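Local coordinates for protein catalase-3 (Neurospora crassa, PDB 4AJ9) that breaks down hydrogen peroxide to water and dioxygen with a heme cofactor, probably protecting cells from its toxic effects, at residues K477-N489 against L499-Y511. Numbering follows the deposited sequence. Where two conformers were deposited one is given.
Sequences KKNVLEQLNKISN and LGLEAPQPDPTYY
The hydroxyl of Y511 reaches the last turn of helix 474-487, where OH donates to N485 O at 2.6 Å, nearly in line with the carbonyl (C=O...donor angle 162°). This carbonyl also lies at the ring edge, in plane. Y511 OH accepts a nearly straight bond from D507 N at 2.8 Å, so one oxygen ties the loop both to the helix end and to itself. Losing that oxygen to a phenylalanine would probably leave N485 O and D507 N without this shared partner and the loop less firmly fixed.

N485 points its amide at the loop because chi1 of -170° places CG opposite the backbone N; the amide plane stands 70° from the Y511 ring. N485 ND2 donates to Q505 O at 2.7 Å from above the carbonyl plane, while OD1 accepts N489 ND2. In the conformer given for P504, N489 ND2 also donates a hydrogen bond to P504 O, and N489 CG rests against P506 CG. At the D507 side chain, K486 NZ makes a weak salt bridge with OD2 (3.3 Å), and a water joins K486 O to D507 O and Y510 N. Toward the other end, L481 CG packs on L499 CD1 at 4.3 Å.

The polypeptide thus leaves helix 489-499 through a Schellman motif at G500 and runs back along helix 474-487, an extended, proline-rich linker covering a helical hairpin on the way to the C-terminal domain of long catalases.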
ATOM      1  N   LYS C 477     -28.637 -18.542  25.017  1.00 11.70           N
ATOM      2  CA  LYS C 477     -28.705 -19.988  25.220  1.00  8.00           C
ATOM      3  C   LYS C 477     -30.112 -20.534  24.961  1.00  7.83           C
ATOM      4  O   LYS C 477     -30.259 -21.606  24.382  1.00  7.63           O
ATOM      5  CB  LYS C 477     -28.190 -20.401  26.606  1.00 11.31           C
ATOM      6  CG  LYS C 477     -26.659 -20.467  26.684  1.00  6.00           C
ATOM      7  CD  LYS C 477     -26.158 -20.797  28.088  1.00  9.06           C
ATOM      8  CE  LYS C 477     -26.410 -19.654  29.066  1.00 11.13           C
ATOM      9  NZ  LYS C 477     -25.864 -19.971  30.422  1.00 10.72           N
ATOM     10  N   LYS C 478     -31.143 -19.799  25.384  1.00  6.61           N
ATOM     11  CA  LYS C 478     -32.515 -20.258  25.177  1.00 15.00           C
ATOM     12  C   LYS C 478     -32.873 -20.222  23.700  1.00 11.25           C
ATOM     13  O   LYS C 478     -33.565 -21.109  23.196  1.00 12.08           O
ATOM     14  CB  LYS C 478     -33.510 -19.415  25.971  1.00 15.56           C
ATOM     15  CG  LYS C 478     -33.447 -19.631  27.470  1.00 14.59           C
ATOM     16  CD  LYS C 478     -34.460 -18.730  28.165  1.00 16.45           C
ATOM     17  CE  LYS C 478     -34.477 -18.964  29.669  1.00 28.51           C
ATOM     18  NZ  LYS C 478     -35.226 -17.880  30.370  1.00 26.71           N
ATOM     19  N   ASN C 479     -32.398 -19.187  23.011  1.00 13.02           N
ATOM     20  CA  ASN C 479     -32.594 -19.060  21.567  1.00  9.21           C
ATOM     21  C   ASN C 479     -31.946 -20.225  20.839  1.00 10.77           C
ATOM     22  O   ASN C 479     -32.505 -20.767  19.890  1.00 10.67           O
ATOM     23  CB  ASN C 479     -32.031 -17.724  21.069  1.00  9.59           C
ATOM     24  CG  ASN C 479     -32.809 -16.546  21.590  1.00 14.28           C
ATOM     25  OD1 ASN C 479     -33.938 -16.701  22.035  1.00 14.89           O
ATOM     26  ND2 ASN C 479     -32.216 -15.357  21.533  1.00 14.37           N
ATOM     27  N   VAL C 480     -30.755 -20.606  21.288  1.00 11.25           N
ATOM     28  CA  VAL C 480     -30.071 -21.767  20.732  1.00 11.35           C
ATOM     29  C   VAL C 480     -30.889 -23.052  20.928  1.00  9.77           C
ATOM     30  O   VAL C 480     -31.076 -23.814  19.986  1.00  8.32           O
ATOM     31  CB  VAL C 480     -28.653 -21.916  21.329  1.00 12.03           C
ATOM     32  CG1 VAL C 480     -28.034 -23.242  20.932  1.00  9.18           C
ATOM     33  CG2 VAL C 480     -27.775 -20.755  20.872  1.00  7.95           C
ATOM     34  N   LEU C 481     -31.397 -23.278  22.142  1.00 14.43           N
ATOM     35  CA  LEU C 481     -32.233 -24.459  22.405  1.00 12.95           C
ATOM     36  C   LEU C 481     -33.477 -24.474  21.525  1.00  8.67           C
ATOM     37  O   LEU C 481     -33.854 -25.509  20.989  1.00  7.87           O
ATOM     38  CB  LEU C 481     -32.656 -24.530  23.874  1.00 15.30           C
ATOM     39  CG  LEU C 481     -31.586 -25.034  24.840  1.00 24.30           C
ATOM     40  CD1 LEU C 481     -32.129 -25.045  26.256  1.00 33.07           C
ATOM     41  CD2 LEU C 481     -31.116 -26.426  24.433  1.00 20.72           C
ATOM     42  N   GLU C 482     -34.122 -23.320  21.394  1.00  8.18           N
ATOM     43  CA  GLU C 482     -35.330 -23.235  20.588  1.00  8.94           C
ATOM     44  C   GLU C 482     -35.049 -23.648  19.142  1.00  9.30           C
ATOM     45  O   GLU C 482     -35.863 -24.318  18.504  1.00  9.94           O
ATOM     46  CB  GLU C 482     -35.912 -21.825  20.642  1.00 16.00           C
ATOM     47  CG  GLU C 482     -37.049 -21.610  19.679  1.00 27.78           C
ATOM     48  CD  GLU C 482     -37.714 -20.264  19.861  1.00 43.78           C
ATOM     49  OE1 GLU C 482     -37.014 -19.234  19.743  1.00 42.68           O
ATOM     50  OE2 GLU C 482     -38.937 -20.236  20.121  1.00 58.23           O
ATOM     51  N   GLN C 483     -33.888 -23.254  18.630  1.00  8.29           N
ATOM     52  CA  GLN C 483     -33.473 -23.660  17.288  1.00  7.75           C
ATOM     53  C   GLN C 483     -33.075 -25.126  17.200  1.00  8.57           C
ATOM     54  O   GLN C 483     -33.454 -25.817  16.256  1.00  9.29           O
ATOM     55  CB  GLN C 483     -32.349 -22.759  16.772  1.00  9.65           C
ATOM     56  CG  GLN C 483     -32.786 -21.319  16.603  1.00  3.70           C
ATOM     57  CD  GLN C 483     -33.913 -21.171  15.598  1.00 11.58           C
ATOM     58  OE1 GLN C 483     -33.863 -21.753  14.515  1.00 10.25           O
ATOM     59  NE2 GLN C 483     -34.931 -20.391  15.950  1.00 12.20           N
ATOM     60  N   LEU C 484     -32.297 -25.613  18.161  1.00  6.91           N
ATOM     61  CA  LEU C 484     -31.908 -27.020  18.109  1.00  6.88           C
ATOM     62  C   LEU C 484     -33.154 -27.892  18.127  1.00 10.39           C
ATOM     63  O   LEU C 484     -33.213 -28.910  17.449  1.00  9.86           O
ATOM     64  CB  LEU C 484     -31.016 -27.391  19.292  1.00 10.73           C
ATOM     65  CG  LEU C 484     -29.634 -26.739  19.299  1.00 11.31           C
ATOM     66  CD1 LEU C 484     -28.902 -27.118  20.581  1.00 10.67           C
ATOM     67  CD2 LEU C 484     -28.834 -27.150  18.060  1.00  5.42           C
ATOM     68  N   ASN C 485     -34.139 -27.474  18.921  1.00  7.73           N
ATOM     69  CA  ASN C 485     -35.375 -28.221  19.074  1.00  9.07           C
ATOM     70  C   ASN C 485     -36.162 -28.376  17.776  1.00 10.70           C
ATOM     71  O   ASN C 485     -36.979 -29.293  17.649  1.00 13.70           O
ATOM     72  CB  ASN C 485     -36.278 -27.560  20.121  1.00 14.93           C
ATOM     73  CG  ASN C 485     -37.478 -28.431  20.482  1.00 12.90           C
ATOM     74  OD1 ASN C 485     -37.339 -29.636  20.659  1.00 12.02           O
ATOM     75  ND2 ASN C 485     -38.655 -27.827  20.567  1.00 14.18           N
ATOM     76  N   LYS C 486     -35.943 -27.467  16.829  1.00 10.10           N
ATOM     77  CA  LYS C 486     -36.632 -27.524  15.546  1.00 11.33           C
ATOM     78  C   LYS C 486     -35.998 -28.582  14.662  1.00 12.35           C
ATOM     79  O   LYS C 486     -36.590 -29.045  13.683  1.00 13.82           O
ATOM     80  CB  LYS C 486     -36.599 -26.162  14.845  1.00 13.84           C
ATOM     81  CG  LYS C 486     -37.551 -25.147  15.427  1.00  6.71           C
ATOM     82  CD  LYS C 486     -37.430 -23.839  14.678  1.00 16.10           C
ATOM     83  CE  LYS C 486     -38.157 -22.705  15.395  1.00 30.46           C
ATOM     84  NZ  LYS C 486     -39.637 -22.857  15.367  1.00 28.15           N
ATOM     85  N   ILE C 487     -34.784 -28.966  15.020  1.00  8.95           N
ATOM     86  CA  ILE C 487     -34.061 -29.991  14.295  1.00 11.53           C
ATOM     87  C   ILE C 487     -34.341 -31.369  14.889  1.00 15.12           C
ATOM     88  O   ILE C 487     -34.630 -32.320  14.165  1.00 12.16           O
ATOM     89  CB  ILE C 487     -32.543 -29.727  14.341  1.00 12.70           C
ATOM     90  CG1 ILE C 487     -32.192 -28.481  13.523  1.00 11.52           C
ATOM     91  CG2 ILE C 487     -31.782 -30.918  13.817  1.00  7.58           C
ATOM     92  CD1 ILE C 487     -30.732 -28.061  13.663  1.00  9.32           C
ATOM     93  N   SER C 488     -34.242 -31.463  16.212  1.00  9.63           N
ATOM     94  CA  SER C 488     -34.456 -32.718  16.916  1.00 12.45           C
ATOM     95  C   SER C 488     -34.772 -32.449  18.380  1.00 16.47           C
ATOM     96  O   SER C 488     -33.985 -31.834  19.095  1.00 10.51           O
ATOM     97  CB  SER C 488     -33.218 -33.608  16.803  1.00 14.16           C
ATOM     98  OG  SER C 488     -33.282 -34.699  17.703  1.00 13.33           O
ATOM     99  N   ASN C 489     -35.944 -32.888  18.818  1.00 17.34           N
ATOM    100  CA  ASN C 489     -36.312 -32.747  20.215  1.00 13.27           C
ATOM    101  C   ASN C 489     -35.323 -33.432  21.163  1.00 14.72           C
ATOM    102  O   ASN C 489     -34.995 -32.881  22.211  1.00 16.41           O
ATOM    103  CB  ASN C 489     -37.744 -33.238  20.458  1.00 10.91           C
ATOM    104  CG  ASN C 489     -38.160 -33.109  21.906  1.00 16.96           C
ATOM    105  OD1 ASN C 489     -38.323 -34.109  22.602  1.00 22.93           O
ATOM    106  ND2 ASN C 489     -38.325 -31.870  22.374  1.00 14.84           N
ATOM    107  N   LEU C 499     -26.856 -27.157  29.967  1.00 10.76           N
ATOM    108  CA  LEU C 499     -27.053 -25.731  30.180  1.00  8.66           C
ATOM    109  C   LEU C 499     -27.968 -25.446  31.372  1.00 10.36           C
ATOM    110  O   LEU C 499     -28.206 -24.294  31.719  1.00 11.57           O
ATOM    111  CB  LEU C 499     -27.645 -25.109  28.919  1.00  8.72           C
ATOM    112  CG  LEU C 499     -26.878 -25.433  27.631  1.00  9.07           C
ATOM    113  CD1 LEU C 499     -27.547 -24.793  26.423  1.00 10.29           C
ATOM    114  CD2 LEU C 499     -25.435 -24.971  27.756  1.00  7.49           C
ATOM    115  N   GLY C 500     -28.495 -26.504  31.982  1.00 14.96           N
ATOM    116  CA  GLY C 500     -29.382 -26.363  33.125  1.00 14.49           C
ATOM    117  C   GLY C 500     -30.683 -25.698  32.738  1.00 21.95           C
ATOM    118  O   GLY C 500     -31.261 -24.937  33.518  1.00 21.61           O
ATOM    119  N   LEU C 501     -31.142 -25.980  31.522  1.00 16.96           N
ATOM    120  CA  LEU C 501     -32.392 -25.405  31.031  1.00 14.98           C
ATOM    121  C   LEU C 501     -33.446 -26.493  30.873  1.00 20.24           C
ATOM    122  O   LEU C 501     -33.125 -27.681  30.776  1.00 21.47           O
ATOM    123  CB  LEU C 501     -32.161 -24.675  29.701  1.00 18.65           C
ATOM    124  CG  LEU C 501     -31.248 -23.450  29.806  1.00 23.35           C
ATOM    125  CD1 LEU C 501     -30.855 -22.907  28.432  1.00 25.59           C
ATOM    126  CD2 LEU C 501     -31.902 -22.360  30.638  1.00 18.52           C
ATOM    127  N   GLU C 502     -34.708 -26.086  30.849  1.00 27.78           N
ATOM    128  CA  GLU C 502     -35.800 -27.041  30.759  1.00 26.74           C
ATOM    129  C   GLU C 502     -35.857 -27.703  29.383  1.00 32.98           C
ATOM    130  O   GLU C 502     -35.764 -27.034  28.352  1.00 24.49           O
ATOM    131  CB  GLU C 502     -37.128 -26.356  31.076  1.00 34.43           C
ATOM    132  CG  GLU C 502     -38.287 -27.317  31.275  1.00 51.68           C
ATOM    133  CD  GLU C 502     -39.568 -26.603  31.658  1.00 52.52           C
ATOM    134  OE1 GLU C 502     -39.559 -25.355  31.714  1.00 64.17           O
ATOM    135  OE2 GLU C 502     -40.581 -27.292  31.899  1.00 55.57           O
ATOM    136  N   ALA C 503     -35.998 -29.026  29.377  1.00 31.70           N
ATOM    137  CA  ALA C 503     -36.188 -29.763  28.138  1.00 43.35           C
ATOM    138  C   ALA C 503     -37.410 -29.202  27.407  1.00 41.05           C
ATOM    139  O   ALA C 503     -38.514 -29.201  27.949  1.00 38.32           O
ATOM    140  CB  ALA C 503     -36.359 -31.245  28.426  1.00 39.48           C
ATOM    141  N   PRO C 504     -37.203 -28.692  26.184  0.54 38.99           N
ATOM    142  CA  PRO C 504     -38.270 -28.076  25.385  0.54 35.00           C
ATOM    143  C   PRO C 504     -39.314 -29.082  24.900  0.54 30.60           C
ATOM    144  O   PRO C 504     -39.057 -30.288  24.874  0.54 26.19           O
ATOM    145  CB  PRO C 504     -37.514 -27.490  24.185  0.54 34.79           C
ATOM    146  CG  PRO C 504     -36.093 -27.354  24.654  0.54 34.00           C
ATOM    147  CD  PRO C 504     -35.880 -28.524  25.560  0.54 32.32           C
ATOM    148  N   GLN C 505     -40.484 -28.575  24.519  1.00 31.77           N
ATOM    149  CA  GLN C 505     -41.563 -29.409  24.011  1.00 25.06           C
ATOM    150  C   GLN C 505     -41.339 -29.652  22.522  1.00 20.03           C
ATOM    151  O   GLN C 505     -40.934 -28.741  21.804  1.00 16.75           O
ATOM    152  CB  GLN C 505     -42.903 -28.709  24.226  1.00 24.30           C
ATOM    153  CG  GLN C 505     -44.042 -29.650  24.549  1.00 49.43           C
ATOM    154  CD  GLN C 505     -43.783 -30.444  25.809  1.00 40.67           C
ATOM    155  OE1 GLN C 505     -43.143 -29.957  26.741  1.00 47.82           O
ATOM    156  NE2 GLN C 505     -44.268 -31.678  25.841  1.00 34.96           N
ATOM    157  N   PRO C 506     -41.617 -30.878  22.050  1.00 18.45           N
ATOM    158  CA  PRO C 506     -41.402 -31.219  20.640  1.00 20.77           C
ATOM    159  C   PRO C 506     -42.008 -30.189  19.697  1.00 16.26           C
ATOM    160  O   PRO C 506     -43.102 -29.681  19.950  1.00 19.29           O
ATOM    161  CB  PRO C 506     -42.126 -32.560  20.497  1.00 25.96           C
ATOM    162  CG  PRO C 506     -42.053 -33.153  21.848  1.00 29.52           C
ATOM    163  CD  PRO C 506     -42.197 -32.001  22.802  1.00 24.72           C
ATOM    164  N   ASP C 507     -41.277 -29.867  18.634  1.00 16.97           N
ATOM    165  CA  ASP C 507     -41.761 -28.983  17.576  1.00 19.49           C
ATOM    166  C   ASP C 507     -41.459 -29.709  16.274  1.00 22.27           C
ATOM    167  O   ASP C 507     -40.414 -29.493  15.671  1.00 16.91           O
ATOM    168  CB  ASP C 507     -41.037 -27.637  17.623  1.00 20.18           C
ATOM    169  CG  ASP C 507     -41.528 -26.659  16.559  1.00 30.87           C
ATOM    170  OD1 ASP C 507     -42.282 -27.068  15.648  1.00 30.35           O
ATOM    171  OD2 ASP C 507     -41.154 -25.471  16.645  1.00 30.60           O
ATOM    172  N   PRO C 508     -42.383 -30.583  15.848  1.00 22.44           N
ATOM    173  CA  PRO C 508     -42.148 -31.629  14.849  1.00 17.26           C
ATOM    174  C   PRO C 508     -42.201 -31.210  13.376  1.00 13.89           C
ATOM    175  O   PRO C 508     -42.016 -32.074  12.526  1.00 11.14           O
ATOM    176  CB  PRO C 508     -43.273 -32.625  15.137  1.00 14.02           C
ATOM    177  CG  PRO C 508     -44.382 -31.774  15.641  1.00 18.50           C
ATOM    178  CD  PRO C 508     -43.741 -30.658  16.417  1.00 20.43           C
ATOM    179  N   THR C 509     -42.448 -29.940  13.082  1.00 12.20           N
ATOM    180  CA  THR C 509     -42.589 -29.491  11.698  1.00 12.31           C
ATOM    181  C   THR C 509     -41.522 -30.104  10.779  1.00 17.86           C
ATOM    182  O   THR C 509     -41.829 -30.644   9.709  1.00 13.86           O
ATOM    183  CB  THR C 509     -42.525 -27.953  11.611  1.00 14.81           C
ATOM    184  OG1 THR C 509     -43.490 -27.390  12.505  1.00 18.69           O
ATOM    185  CG2 THR C 509     -42.801 -27.460  10.178  1.00 10.26           C
ATOM    186  N   TYR C 510     -40.266 -30.052  11.208  1.00 10.80           N
ATOM    187  CA  TYR C 510     -39.186 -30.514  10.350  1.00 13.93           C
ATOM    188  C   TYR C 510     -38.616 -31.892  10.724  1.00 10.08           C
ATOM    189  O   TYR C 510     -37.735 -32.391  10.047  1.00 13.50           O
ATOM    190  CB  TYR C 510     -38.077 -29.446  10.276  1.00  8.79           C
ATOM    191  CG  TYR C 510     -38.544 -28.112   9.711  1.00  9.82           C
ATOM    192  CD1 TYR C 510     -38.497 -27.858   8.348  1.00 11.99           C
ATOM    193  CD2 TYR C 510     -39.018 -27.112  10.544  1.00  9.52           C
ATOM    194  CE1 TYR C 510     -38.914 -26.653   7.826  1.00 11.57           C
ATOM    195  CE2 TYR C 510     -39.453 -25.900  10.033  1.00  9.51           C
ATOM    196  CZ  TYR C 510     -39.398 -25.678   8.670  1.00 12.45           C
ATOM    197  OH  TYR C 510     -39.815 -24.474   8.146  1.00 18.58           O
ATOM    198  N   TYR C 511     -39.124 -32.516  11.787  1.00  9.64           N
ATOM    199  CA  TYR C 511     -38.582 -33.808  12.214  1.00 13.18           C
ATOM    200  C   TYR C 511     -38.787 -34.871  11.131  1.00  9.23           C
ATOM    201  O   TYR C 511     -39.784 -34.859  10.425  1.00 10.50           O
ATOM    202  CB  TYR C 511     -39.245 -34.310  13.502  1.00 14.02           C
ATOM    203  CG  TYR C 511     -39.098 -33.443  14.733  1.00 14.71           C
ATOM    204  CD1 TYR C 511     -38.216 -32.360  14.769  1.00 12.85           C
ATOM    205  CD2 TYR C 511     -39.840 -33.719  15.873  1.00 14.24           C
ATOM    206  CE1 TYR C 511     -38.104 -31.574  15.908  1.00 13.08           C
ATOM    207  CE2 TYR C 511     -39.727 -32.945  17.011  1.00 10.39           C
ATOM    208  CZ  TYR C 511     -38.864 -31.874  17.028  1.00 12.36           C
ATOM    209  OH  TYR C 511     -38.778 -31.112  18.177  1.00 11.67           O
TER
HETATM  210  O   HOH W   1     -27.711 -21.806  31.453  1.00 25.40           O
HETATM  211  O   HOH W   2     -39.227 -28.999  13.507  1.00  8.80           O